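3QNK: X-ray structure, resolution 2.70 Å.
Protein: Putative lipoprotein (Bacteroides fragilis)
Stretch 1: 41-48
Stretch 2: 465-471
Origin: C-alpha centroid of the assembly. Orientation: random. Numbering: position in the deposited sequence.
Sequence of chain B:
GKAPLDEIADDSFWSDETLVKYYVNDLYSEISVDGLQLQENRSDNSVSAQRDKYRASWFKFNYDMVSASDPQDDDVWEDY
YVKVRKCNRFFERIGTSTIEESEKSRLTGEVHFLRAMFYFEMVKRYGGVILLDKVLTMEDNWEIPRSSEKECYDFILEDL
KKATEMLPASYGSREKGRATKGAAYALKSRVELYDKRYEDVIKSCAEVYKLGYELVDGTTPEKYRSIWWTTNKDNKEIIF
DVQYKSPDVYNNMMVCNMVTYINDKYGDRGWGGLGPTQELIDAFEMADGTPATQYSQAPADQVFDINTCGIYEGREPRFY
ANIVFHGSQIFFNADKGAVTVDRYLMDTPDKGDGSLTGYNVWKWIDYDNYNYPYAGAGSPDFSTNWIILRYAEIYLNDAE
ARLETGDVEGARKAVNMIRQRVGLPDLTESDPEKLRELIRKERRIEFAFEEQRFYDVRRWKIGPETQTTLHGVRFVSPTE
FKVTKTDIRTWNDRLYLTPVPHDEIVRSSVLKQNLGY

Stretch 1, residues 41-48: NRSDNSVS
Stretch 2, residues 465-471: ETQTTLH

How are the two backbones laid out? The first stretch has no regular helix or strand; its clearest feature is a type I beta turn from Ser43 to Ser46, with Asp44 at -70/1 and Asn45 at -86/-23. A weak hydrogen bond from Ser46 N to Ser43 O (3.3 Å) closes it. In the second stretch a helix runs out through Glu465 and Thr466. Gln467 leaves helical geometry at -88/76, Thr468 follows at -130/-148, and a strand begins at Thr469. The closest register is Asp44 CA to Thr466 CA, 5.5 Å, so the turn sits against the helix end.

What holds the turn in shape? Ser43, chi1 p, accepts a hydrogen bond at OG from Asn45 N at 3.3 Å, nearly straight at 164°. Ser46, chi1 t, donates from OG to Asn41 OD1 at 2.7 Å, tying the turn's last residue back to the start of the stretch.

Which polar groups meet across the gap? No direct hydrogen bond joins the stretches; a water does the work. It donates to Gln467 OE1 at 2.8 Å, accepts a weak bond from Asp44 N at 3.0 Å and pairs with Thr466 OG1 at 3.1 Å. Gln467, chi1 and chi2 both m, starts sideways but brings its amide nearer. Its NE2 lies 3.4 Å from Arg42 O, at too poor an angle to bond.

Where do the stretches pack without polar bonding? Asp44 and Thr466, both chi1 p, point toward the opposing stretch, bringing Asp44 OD2 within 3.3 Å of the methyl Thr466 CG2. Leu470, chi1 m and chi2 t, also points across: its CD1 meets Val47 CG2 (chi1 t) at 4.0 Å in an apolar contact, while its CD2 lies 4.0 Å from Asp44 CB. Together the stretches bury 300 Å².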

# COMPACT_ATOMS: atom_id res chain seq x y z
N ASN B 41 15.07 -10.72 11.06
CA ASN B 41 14.48 -12.02 11.29
C ASN B 41 14.73 -12.94 10.09
O ASN B 41 14.31 -14.11 10.08
CB ASN B 41 12.99 -11.86 11.57
CG ASN B 41 12.69 -11.33 12.93
OD1 ASN B 41 13.02 -11.94 13.95
ND2 ASN B 41 12.03 -10.18 12.98
N ARG B 42 15.36 -12.37 9.02
CA ARG B 42 15.73 -13.14 7.82
C ARG B 42 17.25 -13.25 7.80
O ARG B 42 17.84 -13.46 6.75
CB ARG B 42 15.12 -12.55 6.52
CG ARG B 42 13.60 -12.58 6.59
CD ARG B 42 12.88 -12.31 5.32
NE ARG B 42 12.61 -10.89 5.15
CZ ARG B 42 11.40 -10.33 5.03
NH1 ARG B 42 10.31 -11.08 5.03
NH2 ARG B 42 11.28 -9.01 4.89
N SER B 43 17.87 -13.17 8.99
CA SER B 43 19.31 -13.23 9.22
C SER B 43 19.63 -14.14 10.41
O SER B 43 18.77 -14.42 11.25
CB SER B 43 19.88 -11.83 9.47
OG SER B 43 19.81 -11.47 10.83
N ASP B 44 20.91 -14.54 10.54
CA ASP B 44 21.35 -15.44 11.60
C ASP B 44 21.33 -14.78 13.01
O ASP B 44 21.67 -15.46 13.99
CB ASP B 44 22.75 -15.98 11.27
CG ASP B 44 23.84 -14.95 11.14
OD1 ASP B 44 23.52 -13.77 10.79
OD2 ASP B 44 25.03 -15.32 11.31
N ASN B 45 20.89 -13.50 13.13
CA ASN B 45 20.81 -12.81 14.42
C ASN B 45 19.50 -13.08 15.15
O ASN B 45 19.44 -12.88 16.37
CB ASN B 45 20.96 -11.30 14.26
CG ASN B 45 22.38 -10.86 14.12
OD1 ASN B 45 23.32 -11.65 14.17
ND2 ASN B 45 22.56 -9.58 13.93
N SER B 46 18.44 -13.46 14.40
CA SER B 46 17.14 -13.62 15.02
C SER B 46 16.27 -14.67 14.38
O SER B 46 16.30 -14.84 13.16
CB SER B 46 16.39 -12.28 14.97
OG SER B 46 15.10 -12.34 15.57
N VAL B 47 15.47 -15.36 15.23
CA VAL B 47 14.37 -16.26 14.88
C VAL B 47 13.14 -15.60 15.51
O VAL B 47 13.05 -15.53 16.74
CB VAL B 47 14.57 -17.74 15.33
CG1 VAL B 47 13.31 -18.57 15.05
CG2 VAL B 47 15.81 -18.38 14.71
N SER B 48 12.23 -15.06 14.68
CA SER B 48 11.03 -14.35 15.16
C SER B 48 10.14 -15.19 16.08
O SER B 48 9.92 -16.38 15.83
CB SER B 48 10.18 -13.87 13.98
OG SER B 48 9.04 -13.13 14.37
N GLU B 465 26.89 -19.91 5.01
CA GLU B 465 27.47 -20.02 6.34
C GLU B 465 26.50 -19.58 7.44
O GLU B 465 26.59 -20.07 8.57
CB GLU B 465 28.74 -19.12 6.43
CG GLU B 465 29.92 -19.49 5.53
CD GLU B 465 30.07 -18.82 4.18
OE1 GLU B 465 29.07 -18.73 3.43
OE2 GLU B 465 31.22 -18.45 3.84
N THR B 466 25.60 -18.63 7.13
CA THR B 466 24.72 -18.07 8.14
C THR B 466 23.28 -18.60 8.09
O THR B 466 22.68 -18.81 9.14
CB THR B 466 24.73 -16.54 8.04
OG1 THR B 466 24.24 -16.14 6.76
CG2 THR B 466 26.11 -15.95 8.26
N GLN B 467 22.72 -18.84 6.88
CA GLN B 467 21.35 -19.33 6.77
C GLN B 467 21.36 -20.86 6.81
O GLN B 467 21.23 -21.53 5.78
CB GLN B 467 20.66 -18.78 5.51
CG GLN B 467 20.43 -17.26 5.51
CD GLN B 467 19.42 -16.82 6.55
OE1 GLN B 467 19.78 -16.47 7.68
NE2 GLN B 467 18.15 -16.79 6.20
N THR B 468 21.55 -21.41 8.04
CA THR B 468 21.60 -22.84 8.33
C THR B 468 20.67 -23.18 9.49
O THR B 468 19.64 -22.55 9.64
CB THR B 468 23.04 -23.29 8.67
OG1 THR B 468 23.61 -22.39 9.62
CG2 THR B 468 23.91 -23.40 7.47
N THR B 469 21.04 -24.20 10.30
CA THR B 469 20.29 -24.57 11.48
C THR B 469 20.71 -23.62 12.58
O THR B 469 21.90 -23.55 12.92
CB THR B 469 20.47 -26.03 11.82
OG1 THR B 469 19.95 -26.81 10.74
CG2 THR B 469 19.74 -26.42 13.10
N LEU B 470 19.73 -22.87 13.11
CA LEU B 470 19.92 -21.89 14.17
C LEU B 470 19.40 -22.49 15.46
O LEU B 470 18.55 -23.38 15.44
CB LEU B 470 19.28 -20.55 13.84
CG LEU B 470 19.74 -19.89 12.54
CD1 LEU B 470 18.90 -18.71 12.24
CD2 LEU B 470 21.23 -19.45 12.61
N HIS B 471 19.94 -22.02 16.59
CA HIS B 471 19.67 -22.57 17.89
C HIS B 471 19.17 -21.53 18.89
O HIS B 471 19.16 -20.33 18.62
CB HIS B 471 20.96 -23.24 18.41
CG HIS B 471 21.42 -24.36 17.53
ND1 HIS B 471 22.26 -24.14 16.45
CD2 HIS B 471 21.06 -25.66 17.55
CE1 HIS B 471 22.42 -25.32 15.88
NE2 HIS B 471 21.71 -26.26 16.49
O HOH W 1 21.76 -14.56 7.65